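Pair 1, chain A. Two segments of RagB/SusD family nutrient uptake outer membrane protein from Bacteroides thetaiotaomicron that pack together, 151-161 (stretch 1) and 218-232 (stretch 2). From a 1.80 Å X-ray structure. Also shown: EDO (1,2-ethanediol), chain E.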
# COMPACT_ATOMS: atom_id res chain seq x y z
N ARG A 151 -4.39 5.57 14.09
CA ARG A 151 -3.89 4.49 14.97
C ARG A 151 -4.31 3.14 14.41
O ARG A 151 -3.50 2.24 14.42
CB ARG A 151 -4.40 4.67 16.40
CG ARG A 151 -3.76 3.71 17.38
CD ARG A 151 -3.95 4.18 18.83
NE ARG A 151 -5.36 4.14 19.19
CZ ARG A 151 -5.92 4.82 20.21
NH1 ARG A 151 -5.19 5.61 20.97
NH2 ARG A 151 -7.21 4.71 20.44
N VAL A 152 -5.55 3.00 13.93
CA VAL A 152 -6.07 1.74 13.32
C VAL A 152 -5.27 1.47 12.03
O VAL A 152 -4.94 0.29 11.79
CB VAL A 152 -7.58 1.82 13.07
CG1 VAL A 152 -8.11 0.57 12.37
CG2 VAL A 152 -8.36 2.03 14.38
N PHE A 153 -4.95 2.52 11.28
CA PHE A 153 -4.17 2.42 10.00
C PHE A 153 -2.79 1.82 10.32
O PHE A 153 -2.35 0.84 9.69
CB PHE A 153 -4.13 3.77 9.28
CG PHE A 153 -3.59 3.68 7.86
CD1 PHE A 153 -2.24 3.59 7.60
CD2 PHE A 153 -4.47 3.49 6.79
CE1 PHE A 153 -1.76 3.44 6.30
CE2 PHE A 153 -3.99 3.30 5.51
CZ PHE A 153 -2.64 3.30 5.27
N TYR A 154 -2.13 2.28 11.38
CA TYR A 154 -0.80 1.76 11.75
C TYR A 154 -0.91 0.33 12.32
O TYR A 154 -0.02 -0.51 12.01
CB TYR A 154 -0.13 2.74 12.71
CG TYR A 154 0.20 4.10 12.17
CD1 TYR A 154 1.06 4.25 11.09
CD2 TYR A 154 -0.24 5.25 12.81
CE1 TYR A 154 1.45 5.50 10.65
CE2 TYR A 154 0.11 6.51 12.35
CZ TYR A 154 0.95 6.64 11.25
OH TYR A 154 1.36 7.86 10.80
N TYR A 155 -1.94 0.05 13.14
CA TYR A 155 -2.16 -1.32 13.69
C TYR A 155 -2.48 -2.30 12.55
O TYR A 155 -2.06 -3.43 12.63
CB TYR A 155 -3.29 -1.35 14.73
CG TYR A 155 -2.78 -1.05 16.11
CD1 TYR A 155 -1.81 -1.85 16.67
CD2 TYR A 155 -3.26 0.01 16.87
CE1 TYR A 155 -1.29 -1.61 17.93
CE2 TYR A 155 -2.75 0.26 18.14
CZ TYR A 155 -1.76 -0.54 18.67
OH TYR A 155 -1.23 -0.32 19.92
N ASN A 156 -3.12 -1.83 11.49
CA ASN A 156 -3.45 -2.66 10.32
C ASN A 156 -2.14 -3.14 9.67
O ASN A 156 -2.09 -4.29 9.22
CB ASN A 156 -4.36 -1.88 9.36
CG ASN A 156 -4.78 -2.73 8.21
OD1 ASN A 156 -5.32 -3.83 8.42
ND2 ASN A 156 -4.52 -2.24 6.99
N TRP A 157 -1.09 -2.32 9.65
CA TRP A 157 0.19 -2.74 9.04
C TRP A 157 0.69 -3.97 9.84
O TRP A 157 1.07 -4.98 9.26
CB TRP A 157 1.21 -1.62 9.11
CG TRP A 157 1.07 -0.50 8.11
CD1 TRP A 157 0.26 -0.43 7.02
CD2 TRP A 157 1.86 0.71 8.10
NE1 TRP A 157 0.48 0.74 6.34
CE2 TRP A 157 1.46 1.45 6.96
CE3 TRP A 157 2.86 1.22 8.92
CZ2 TRP A 157 2.00 2.69 6.66
CZ3 TRP A 157 3.45 2.43 8.59
CH2 TRP A 157 3.03 3.15 7.45
N VAL A 158 0.72 -3.88 11.17
CA VAL A 158 1.27 -5.02 11.98
C VAL A 158 0.25 -6.15 12.10
O VAL A 158 0.71 -7.30 12.15
CB VAL A 158 1.85 -4.57 13.33
CG1 VAL A 158 3.23 -3.95 13.16
CG2 VAL A 158 0.94 -3.62 14.08
N TRP A 159 -1.03 -5.86 12.13
CA TRP A 159 -2.11 -6.88 12.17
C TRP A 159 -1.99 -7.79 10.93
O TRP A 159 -1.97 -9.06 11.06
CB TRP A 159 -3.47 -6.22 12.27
CG TRP A 159 -4.66 -7.13 12.26
CD1 TRP A 159 -4.97 -8.09 13.20
CD2 TRP A 159 -5.72 -7.16 11.29
NE1 TRP A 159 -6.15 -8.70 12.87
CE2 TRP A 159 -6.61 -8.17 11.69
CE3 TRP A 159 -5.98 -6.46 10.11
CZ2 TRP A 159 -7.76 -8.46 10.96
CZ3 TRP A 159 -7.12 -6.74 9.39
CH2 TRP A 159 -8.02 -7.72 9.82
N LYS A 160 -1.89 -7.18 9.75
CA LYS A 160 -1.83 -7.97 8.50
C LYS A 160 -0.53 -8.76 8.45
O LYS A 160 -0.61 -9.94 8.10
CB LYS A 160 -2.02 -7.08 7.25
CG LYS A 160 -3.48 -6.77 7.01
CD LYS A 160 -3.76 -6.30 5.61
CE LYS A 160 -5.21 -6.45 5.27
NZ LYS A 160 -5.44 -6.05 3.86
N PHE A 161 0.63 -8.15 8.67
CA PHE A 161 1.92 -8.82 8.40
C PHE A 161 2.24 -9.81 9.53
O PHE A 161 2.80 -10.84 9.21
CB PHE A 161 3.07 -7.85 8.19
CG PHE A 161 3.07 -7.21 6.81
CD1 PHE A 161 3.65 -7.85 5.72
CD2 PHE A 161 2.51 -5.95 6.62
CE1 PHE A 161 3.63 -7.27 4.45
CE2 PHE A 161 2.52 -5.34 5.35
CZ PHE A 161 3.08 -6.00 4.28
N ALA A 218 -14.32 8.98 3.89
CA ALA A 218 -14.19 7.97 2.82
C ALA A 218 -12.98 7.09 3.11
O ALA A 218 -13.08 5.86 2.87
CB ALA A 218 -14.10 8.62 1.46
N MET A 219 -11.90 7.68 3.62
CA MET A 219 -10.69 6.89 3.95
C MET A 219 -11.05 5.91 5.07
O MET A 219 -10.72 4.72 5.00
CB MET A 219 -9.53 7.81 4.36
CG MET A 219 -8.32 7.06 4.84
SD MET A 219 -8.44 6.80 6.66
CE MET A 219 -6.72 6.44 7.02
N VAL A 220 -11.81 6.37 6.06
CA VAL A 220 -12.17 5.50 7.21
C VAL A 220 -13.08 4.37 6.73
O VAL A 220 -12.87 3.24 7.15
CB VAL A 220 -12.83 6.36 8.32
CG1 VAL A 220 -13.61 5.53 9.33
CG2 VAL A 220 -11.80 7.20 9.02
N TYR A 221 -14.01 4.67 5.84
CA TYR A 221 -14.95 3.70 5.23
C TYR A 221 -14.14 2.62 4.51
O TYR A 221 -14.43 1.40 4.62
CB TYR A 221 -15.89 4.42 4.28
CG TYR A 221 -17.07 5.10 4.95
CD1 TYR A 221 -17.35 4.97 6.31
CD2 TYR A 221 -17.95 5.84 4.17
CE1 TYR A 221 -18.45 5.60 6.88
CE2 TYR A 221 -19.07 6.43 4.72
CZ TYR A 221 -19.32 6.32 6.08
OH TYR A 221 -20.47 6.91 6.58
N MET A 222 -13.13 3.03 3.78
CA MET A 222 -12.31 2.06 3.02
C MET A 222 -11.48 1.19 3.98
O MET A 222 -11.34 -0.00 3.72
CB MET A 222 -11.42 2.76 2.00
CG MET A 222 -12.21 3.37 0.83
SD MET A 222 -13.14 2.17 -0.15
CE MET A 222 -11.80 1.47 -1.13
N LEU A 223 -10.88 1.78 5.01
CA LEU A 223 -10.10 1.03 6.03
C LEU A 223 -11.04 0.05 6.77
O LEU A 223 -10.65 -1.11 7.00
CB LEU A 223 -9.43 2.05 6.96
CG LEU A 223 -8.60 1.44 8.08
CD1 LEU A 223 -7.55 0.50 7.53
CD2 LEU A 223 -7.96 2.54 8.92
N TYR A 224 -12.27 0.47 7.03
CA TYR A 224 -13.32 -0.37 7.68
C TYR A 224 -13.59 -1.59 6.77
O TYR A 224 -13.44 -2.76 7.21
CB TYR A 224 -14.54 0.49 7.99
CG TYR A 224 -15.71 -0.27 8.57
CD1 TYR A 224 -16.56 -0.99 7.76
CD2 TYR A 224 -15.92 -0.31 9.94
CE1 TYR A 224 -17.65 -1.67 8.27
CE2 TYR A 224 -17.00 -1.00 10.47
CZ TYR A 224 -17.87 -1.68 9.64
OH TYR A 224 -18.92 -2.38 10.17
N ALA A 225 -13.88 -1.35 5.49
CA ALA A 225 -14.16 -2.44 4.52
C ALA A 225 -12.96 -3.38 4.43
O ALA A 225 -13.14 -4.64 4.37
CB ALA A 225 -14.52 -1.87 3.17
N GLU A 226 -11.76 -2.80 4.41
CA GLU A 226 -10.49 -3.54 4.31
C GLU A 226 -10.39 -4.55 5.47
O GLU A 226 -10.18 -5.76 5.19
CB GLU A 226 -9.27 -2.64 4.32
CG GLU A 226 -7.97 -3.43 4.25
CD GLU A 226 -6.69 -2.64 4.02
OE1 GLU A 226 -6.75 -1.43 3.64
OE2 GLU A 226 -5.65 -3.22 4.26
N ILE A 227 -10.51 -4.09 6.71
CA ILE A 227 -10.24 -4.99 7.88
C ILE A 227 -11.44 -5.96 8.05
O ILE A 227 -11.19 -7.17 8.34
CB ILE A 227 -9.87 -4.17 9.13
CG1 ILE A 227 -11.05 -3.39 9.71
CG2 ILE A 227 -8.68 -3.26 8.86
CD1 ILE A 227 -10.76 -2.83 11.07
N VAL A 228 -12.66 -5.51 7.80
CA VAL A 228 -13.90 -6.35 7.83
C VAL A 228 -13.74 -7.50 6.84
O VAL A 228 -14.00 -8.69 7.22
CB VAL A 228 -15.18 -5.55 7.56
CG1 VAL A 228 -16.35 -6.44 7.24
CG2 VAL A 228 -15.50 -4.61 8.70
N MET A 229 -13.26 -7.21 5.63
CA MET A 229 -13.18 -8.25 4.59
C MET A 229 -11.99 -9.16 4.88
O MET A 229 -12.13 -10.39 4.67
CB MET A 229 -13.13 -7.64 3.19
CG MET A 229 -14.44 -6.96 2.85
SD MET A 229 -14.35 -5.90 1.35
CE MET A 229 -14.44 -7.20 0.14
N TYR A 230 -10.88 -8.63 5.37
CA TYR A 230 -9.71 -9.50 5.63
C TYR A 230 -10.04 -10.48 6.78
O TYR A 230 -9.52 -11.59 6.81
CB TYR A 230 -8.44 -8.73 5.96
CG TYR A 230 -7.22 -9.61 5.91
CD1 TYR A 230 -6.82 -10.20 4.72
CD2 TYR A 230 -6.49 -9.92 7.05
CE1 TYR A 230 -5.73 -11.06 4.66
CE2 TYR A 230 -5.38 -10.76 7.00
CZ TYR A 230 -5.02 -11.35 5.80
OH TYR A 230 -3.93 -12.16 5.72
N GLN A 231 -10.85 -10.02 7.73
CA GLN A 231 -11.26 -10.81 8.93
C GLN A 231 -12.32 -11.85 8.55
O GLN A 231 -12.52 -12.78 9.33
CB GLN A 231 -11.83 -9.88 9.99
CG GLN A 231 -12.26 -10.59 11.29
CD GLN A 231 -11.08 -11.18 12.02
OE1 GLN A 231 -9.93 -10.88 11.74
NE2 GLN A 231 -11.36 -12.01 13.03
N ASN A 232 -12.99 -11.66 7.42
CA ASN A 232 -14.16 -12.46 6.97
C ASN A 232 -15.26 -12.25 8.01
O ASN A 232 -15.93 -13.25 8.38
CB ASN A 232 -13.80 -13.93 6.74
CG ASN A 232 -13.10 -14.14 5.41
OD1 ASN A 232 -11.91 -14.40 5.36
ND2 ASN A 232 -13.80 -13.96 4.30
C1 EDO E . -2.31 -2.78 4.47
O1 EDO E . -1.28 -3.64 4.00
C2 EDO E . -2.88 -1.87 3.44
O2 EDO E . -3.72 -0.80 3.91
O HOH W 1 -7.68 -11.58 12.96
O HOH W 2 -2.22 -12.00 7.75
O HOH W 3 -8.33 -6.79 2.98

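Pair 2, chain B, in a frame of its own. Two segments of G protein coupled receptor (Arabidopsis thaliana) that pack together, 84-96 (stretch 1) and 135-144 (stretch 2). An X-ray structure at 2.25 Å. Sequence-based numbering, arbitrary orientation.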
# COMPACT_ATOMS: atom_id res chain seq x y z
N VAL B 84 7.71 13.66 -6.35
CA VAL B 84 6.59 14.49 -6.64
C VAL B 84 5.42 13.69 -7.21
O VAL B 84 4.28 14.11 -7.13
CB VAL B 84 7.04 15.68 -7.55
CG1 VAL B 84 5.83 16.40 -8.14
CG2 VAL B 84 7.90 16.64 -6.72
N LEU B 85 5.71 12.51 -7.73
CA LEU B 85 4.67 11.64 -8.19
C LEU B 85 3.74 11.20 -7.01
O LEU B 85 2.55 11.00 -7.22
CB LEU B 85 5.23 10.41 -8.94
CG LEU B 85 4.13 9.80 -9.83
CD1 LEU B 85 3.79 10.64 -11.13
CD2 LEU B 85 4.42 8.37 -10.22
N GLY B 86 4.30 11.06 -5.82
CA GLY B 86 3.51 10.86 -4.59
C GLY B 86 2.43 11.91 -4.45
O GLY B 86 1.29 11.62 -4.14
N THR B 87 2.76 13.14 -4.79
CA THR B 87 1.80 14.23 -4.71
C THR B 87 0.76 14.11 -5.79
O THR B 87 -0.44 14.24 -5.49
CB THR B 87 2.55 15.58 -4.79
OG1 THR B 87 3.41 15.68 -3.64
CG2 THR B 87 1.59 16.73 -4.82
N ALA B 88 1.18 13.84 -7.04
CA ALA B 88 0.24 13.63 -8.09
C ALA B 88 -0.75 12.50 -7.74
O ALA B 88 -1.96 12.58 -8.03
CB ALA B 88 0.99 13.27 -9.43
N TYR B 89 -0.25 11.43 -7.16
CA TYR B 89 -1.12 10.30 -6.85
C TYR B 89 -2.13 10.64 -5.78
O TYR B 89 -3.28 10.26 -5.83
CB TYR B 89 -0.27 9.04 -6.48
CG TYR B 89 -1.00 7.75 -6.72
CD1 TYR B 89 -1.92 7.60 -7.76
CD2 TYR B 89 -0.85 6.70 -5.84
CE1 TYR B 89 -2.63 6.38 -7.92
CE2 TYR B 89 -1.53 5.52 -5.99
CZ TYR B 89 -2.40 5.34 -7.02
OH TYR B 89 -3.03 4.09 -7.06
N LEU B 90 -1.68 11.39 -4.81
CA LEU B 90 -2.58 11.86 -3.74
C LEU B 90 -3.71 12.72 -4.36
O LEU B 90 -4.88 12.66 -3.94
CB LEU B 90 -1.78 12.61 -2.68
CG LEU B 90 -2.69 13.37 -1.67
CD1 LEU B 90 -3.60 12.41 -0.87
CD2 LEU B 90 -1.82 14.26 -0.72
N LEU B 91 -3.33 13.53 -5.37
CA LEU B 91 -4.25 14.42 -6.08
C LEU B 91 -5.20 13.63 -6.91
O LEU B 91 -6.41 13.96 -7.01
CB LEU B 91 -3.46 15.42 -6.95
CG LEU B 91 -2.98 16.61 -6.11
CD1 LEU B 91 -1.92 17.33 -6.85
CD2 LEU B 91 -4.16 17.55 -5.86
N PHE B 92 -4.66 12.59 -7.55
CA PHE B 92 -5.51 11.61 -8.24
C PHE B 92 -6.56 10.91 -7.29
O PHE B 92 -7.73 10.81 -7.62
CB PHE B 92 -4.65 10.56 -8.99
CG PHE B 92 -5.46 9.66 -9.87
CD1 PHE B 92 -6.07 10.16 -11.01
CD2 PHE B 92 -5.66 8.34 -9.55
CE1 PHE B 92 -6.89 9.35 -11.81
CE2 PHE B 92 -6.49 7.51 -10.35
CZ PHE B 92 -7.08 8.04 -11.50
N LYS B 93 -6.12 10.42 -6.15
CA LYS B 93 -7.01 9.79 -5.18
C LYS B 93 -8.09 10.80 -4.72
O LYS B 93 -9.27 10.46 -4.53
CB LYS B 93 -6.17 9.39 -3.97
CG LYS B 93 -6.99 8.91 -2.83
CD LYS B 93 -7.08 7.38 -2.77
CE LYS B 93 -8.33 6.90 -3.26
NZ LYS B 93 -8.26 5.41 -3.45
N SER B 94 -7.70 12.04 -4.58
CA SER B 94 -8.62 13.08 -4.19
C SER B 94 -9.61 13.37 -5.28
O SER B 94 -10.79 13.63 -5.03
CB SER B 94 -7.85 14.34 -3.89
OG SER B 94 -8.75 15.32 -3.44
N TYR B 95 -9.14 13.39 -6.50
CA TYR B 95 -10.06 13.50 -7.58
C TYR B 95 -11.05 12.29 -7.55
O TYR B 95 -12.23 12.46 -7.79
CB TYR B 95 -9.30 13.59 -8.93
CG TYR B 95 -10.16 13.24 -10.09
CD1 TYR B 95 -11.20 14.09 -10.49
CD2 TYR B 95 -10.00 12.02 -10.72
CE1 TYR B 95 -12.07 13.72 -11.55
CE2 TYR B 95 -10.81 11.64 -11.75
CZ TYR B 95 -11.84 12.49 -12.18
OH TYR B 95 -12.64 12.08 -13.22
N GLN B 96 -10.55 11.07 -7.32
CA GLN B 96 -11.39 9.88 -7.41
C GLN B 96 -12.53 9.97 -6.37
O GLN B 96 -13.62 9.43 -6.59
CB GLN B 96 -10.58 8.63 -7.08
CG GLN B 96 -9.81 7.95 -8.21
CD GLN B 96 -9.28 6.53 -7.75
OE1 GLN B 96 -8.66 6.39 -6.66
NE2 GLN B 96 -9.54 5.48 -8.57
N ALA B 135 2.34 5.32 -15.93
CA ALA B 135 1.05 4.65 -15.79
C ALA B 135 0.05 5.64 -15.20
O ALA B 135 -1.08 5.68 -15.64
CB ALA B 135 1.15 3.38 -14.94
N LEU B 136 0.48 6.48 -14.25
CA LEU B 136 -0.43 7.48 -13.71
C LEU B 136 -0.74 8.50 -14.79
O LEU B 136 -1.85 8.92 -14.98
CB LEU B 136 0.21 8.22 -12.54
CG LEU B 136 -0.63 8.75 -11.38
CD1 LEU B 136 -0.01 9.89 -10.55
CD2 LEU B 136 -2.12 8.94 -11.62
N GLY B 137 0.26 8.90 -15.53
CA GLY B 137 0.04 9.87 -16.61
C GLY B 137 -1.06 9.38 -17.49
O GLY B 137 -2.00 10.14 -17.77
N ALA B 138 -0.95 8.12 -17.95
CA ALA B 138 -1.89 7.57 -18.91
C ALA B 138 -3.31 7.42 -18.33
O ALA B 138 -4.28 7.60 -19.00
CB ALA B 138 -1.38 6.18 -19.43
N VAL B 139 -3.39 7.10 -17.04
CA VAL B 139 -4.69 6.90 -16.40
C VAL B 139 -5.34 8.26 -16.17
O VAL B 139 -6.50 8.47 -16.52
CB VAL B 139 -4.55 6.02 -15.11
CG1 VAL B 139 -5.85 6.02 -14.33
CG2 VAL B 139 -4.15 4.56 -15.49
N ALA B 140 -4.58 9.20 -15.63
CA ALA B 140 -5.07 10.56 -15.40
C ALA B 140 -5.54 11.20 -16.70
O ALA B 140 -6.59 11.80 -16.71
CB ALA B 140 -4.05 11.41 -14.67
N ALA B 141 -4.81 11.00 -17.80
CA ALA B 141 -5.22 11.48 -19.15
C ALA B 141 -6.49 10.85 -19.68
O ALA B 141 -7.29 11.51 -20.34
CB ALA B 141 -4.07 11.33 -20.19
N LYS B 142 -6.64 9.55 -19.45
CA LYS B 142 -7.86 8.86 -19.79
C LYS B 142 -9.03 9.48 -18.99
O LYS B 142 -10.09 9.71 -19.53
CB LYS B 142 -7.73 7.34 -19.53
CG LYS B 142 -8.54 6.42 -20.49
CD LYS B 142 -8.29 6.80 -21.96
CE LYS B 142 -8.96 5.88 -22.98
NZ LYS B 142 -8.63 6.40 -24.36
N CYS B 143 -8.84 9.77 -17.71
CA CYS B 143 -9.96 10.33 -16.94
C CYS B 143 -10.35 11.70 -17.48
O CYS B 143 -11.54 12.01 -17.63
CB CYS B 143 -9.66 10.38 -15.45
SG CYS B 143 -9.45 8.74 -14.77
N LEU B 144 -9.33 12.49 -17.82
CA LEU B 144 -9.53 13.81 -18.32
C LEU B 144 -10.15 13.84 -19.73
O LEU B 144 -10.78 14.82 -20.10
CB LEU B 144 -8.23 14.59 -18.24
CG LEU B 144 -8.32 16.09 -18.58
CD1 LEU B 144 -9.13 16.90 -17.51
CD2 LEU B 144 -6.94 16.67 -18.79

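Helix pairs that share a backbone geometry need not share a chemistry, and the two examples here make the point. In each, two helices run in roughly the same direction, at 30° in pair 1 and 28° in pair 2, and their axes approach to 11.1 Å in both. Fourteen central residues superpose with an RMSD of 0.4 Å. The register follows suit: A:Phe153 lies nearest A:Leu223 and A:Asn156 nearest A:Ile227, just as B:Tyr89 lies nearest B:Leu136 and B:Phe92 nearest B:Ala140.

The constant element is a leucine. A:Leu223 and B:Leu136 coincide, with side-chain centres 0.6 Å apart although their rotamers differ, and each points toward the partner helix. In pair 1 CD2 of A:Leu223 lies 4.0 Å from CG1 of A:Val152 and 4.0 Å from CB of A:Phe153. In pair 2 the matching positions are B:Ala88 and B:Tyr89: CD1 of B:Leu136 is 3.7 Å from CB of B:Ala88, while CG of B:Leu136 is 4.0 Å from CD1 of B:Tyr89. B:Leu136 thus fits as a knob among B:Leu85, B:Ala88, B:Tyr89 and B:Phe92. Valine or alanine, phenylalanine or tyrosine, the leucine packs against carbon at both of these positions, although in pair 1 ND2 of A:Asn156 also comes within 4.1 Å of CD1 of A:Leu223.

One turn further along, the solutions part. A:Asn156 and B:Phe92 both point toward the other helix with chi1 in t, and both reach the residues one turn beyond the leucine. B:Phe92 fills its hole with a ring: CD2 of B:Leu136 lies over one face, 4.3 Å from the ring centroid, CZ of B:Phe92 meets CG1 of B:Val139 at 3.7 Å, and B:Ala140 packs alongside, its CB 4.4 Å from CD1 of B:Phe92. A:Asn156 instead uses its amide. Its ND2 donates a hydrogen bond to OE2 of A:Glu226 at 3.1 Å, and its OD1, without a polar partner in the model, lies 3.4 Å from CG2 of A:Ile227. Thus A:Glu226 replaces B:Val139 and A:Ile227 replaces B:Ala140: a shorter side chain on one helix is met by larger ones on the other.

The same carboxylate oxygen, OE2 of A:Glu226, also forms a salt bridge with NZ of A:Lys160 at 2.9 Å, so one acceptor ties together two residues a turn apart. The matched B:Gln96 makes no contact across pair 2, whose two stretches are joined by no hydrogen bond.

At the far end, A:Trp159 matches B:Tyr95 and A:Tyr230 matches B:Cys143. In pair 1 the edge of A:Tyr230 turns toward the face of A:Trp159, the planes at 83°, while CE of A:Lys160 sits over a face of A:Tyr230, 4.2 Å from the ring centroid. In pair 2 the compact B:Cys143 places CB 4.1 Å from CE2 of B:Tyr95 and SG at the edge of B:Phe92, 4.0 Å from its CE1. The same spacing is filled in two different ways.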